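Local coordinates for transcriptional regulator (PDB 4IVN), which binds the pathway intermediate N-acetylmannosamine 6-phosphate and probably represses transcription of the nan genes for sialic acid catabolism, at residues A[48-52]-A[53-57]. Numbering follows the deposited sequence.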
# COMPACT_ATOMS: atom_id res chain seq x y z
N THR A 48 17.82 -3.80 28.63
CA THR A 48 17.99 -4.18 30.01
C THR A 48 19.32 -4.92 30.25
O THR A 48 19.65 -5.24 31.40
CB THR A 48 16.87 -5.12 30.47
OG1 THR A 48 16.85 -6.25 29.60
CG2 THR A 48 15.50 -4.36 30.54
N GLN A 49 20.07 -5.18 29.17
CA GLN A 49 21.27 -6.02 29.21
C GLN A 49 21.01 -7.39 29.88
O GLN A 49 21.76 -7.82 30.78
CB GLN A 49 22.40 -5.31 29.96
CG GLN A 49 23.11 -4.17 29.24
CD GLN A 49 23.89 -3.31 30.24
OE1 GLN A 49 23.30 -2.53 30.99
NE2 GLN A 49 25.21 -3.49 30.29
N THR A 50 19.97 -8.09 29.45
CA THR A 50 19.64 -9.42 29.97
C THR A 50 19.42 -10.28 28.73
O THR A 50 19.29 -9.75 27.63
CB THR A 50 18.40 -9.38 30.95
OG1 THR A 50 17.18 -9.05 30.24
CG2 THR A 50 18.58 -8.32 32.03
N SER A 51 19.33 -11.58 28.86
CA SER A 51 19.00 -12.40 27.69
C SER A 51 17.50 -12.29 27.33
O SER A 51 16.67 -11.82 28.11
CB SER A 51 19.33 -13.81 28.01
OG SER A 51 18.55 -14.14 29.12
N GLU A 52 17.14 -12.77 26.15
CA GLU A 52 15.74 -12.91 25.85
C GLU A 52 15.12 -13.98 26.73
O GLU A 52 13.94 -13.92 27.02
CB GLU A 52 15.55 -13.27 24.39
CG GLU A 52 16.17 -12.27 23.45
CD GLU A 52 15.83 -12.56 21.99
OE1 GLU A 52 15.01 -13.47 21.72
OE2 GLU A 52 16.38 -11.85 21.12
N ALA A 53 15.91 -14.95 27.14
CA ALA A 53 15.36 -15.97 28.09
C ALA A 53 14.86 -15.36 29.43
O ALA A 53 13.90 -15.83 30.05
CB ALA A 53 16.40 -17.04 28.38
N THR A 54 15.60 -14.36 29.90
CA THR A 54 15.27 -13.68 31.16
C THR A 54 13.92 -12.95 30.98
O THR A 54 13.02 -13.07 31.81
CB THR A 54 16.37 -12.71 31.60
OG1 THR A 54 17.61 -13.40 31.73
CG2 THR A 54 16.01 -12.10 32.98
N VAL A 55 13.77 -12.25 29.85
CA VAL A 55 12.57 -11.47 29.58
C VAL A 55 11.38 -12.43 29.52
O VAL A 55 10.34 -12.17 30.12
CB VAL A 55 12.73 -10.70 28.24
CG1 VAL A 55 11.48 -9.93 27.86
CG2 VAL A 55 13.92 -9.74 28.32
N VAL A 56 11.57 -13.56 28.80
CA VAL A 56 10.53 -14.56 28.66
C VAL A 56 10.14 -15.11 30.04
O VAL A 56 8.93 -15.22 30.36
CB VAL A 56 10.94 -15.74 27.74
CG1 VAL A 56 9.88 -16.80 27.75
CG2 VAL A 56 11.18 -15.31 26.28
N ARG A 57 11.14 -15.42 30.88
CA ARG A 57 10.86 -15.96 32.19
C ARG A 57 10.06 -14.98 33.01
O ARG A 57 9.09 -15.37 33.66
CB ARG A 57 12.15 -16.43 32.91
CG ARG A 57 11.89 -17.43 34.04
CD ARG A 57 13.18 -17.88 34.73
NE ARG A 57 14.35 -17.30 34.06
CZ ARG A 57 15.41 -16.77 34.68
NH1 ARG A 57 15.47 -16.76 36.01
NH2 ARG A 57 16.40 -16.25 33.95
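Two helical amides converge on the carbonyl oxygen of Ser51: the N of Thr54 lies 3.3 Å from Ser51 O and the N of Val55 3.4 Å from it, both weak hydrogen bonds. The side chain of the same serine adds a shorter one, its OG standing 2.9 Å from Thr54 OG1, with either hydroxyl able to donate. Ser51 holds the N-cap position of helix 52-61, and its OG, lodged between its own N and carbonyl carbon (chi1 59°), is thereby turned over the first turn, 3.1 Å from Thr54 N. Thr54 contributes by setting OG1 beside its backbone N, where a weak bond from Lys21 of helix 20-36 also reaches it. Such a start illustrates how a helix-turn-helix domain, here of the RpiR type, joins successive helices through a short turn. At the end of helix 41-48, Gln49 takes positive phi in a Schellman motif, and the chain then swings into the next helix. Within the turn, Thr50 OG1 donates to Thr48 OG1 at 2.9 Å, while Thr48 OG1 in turn directs its hydrogen back to the carbonyls of Leu44 and Ala45, which share it. Thr50 also packs against the new helix: its CB sits 4.0 Å from Thr54 CB, the two side chains crossing at about a right angle, and its OG1 lies 3.8 Å from Val55 CG2. The next i to i+4 bond is firmer: Val56 N donates to Glu52 O at 3.0 Å with an N-H...O angle of 165°. Val55 packs on Leu44 and Val56 on Ile41, both of helix 41-48.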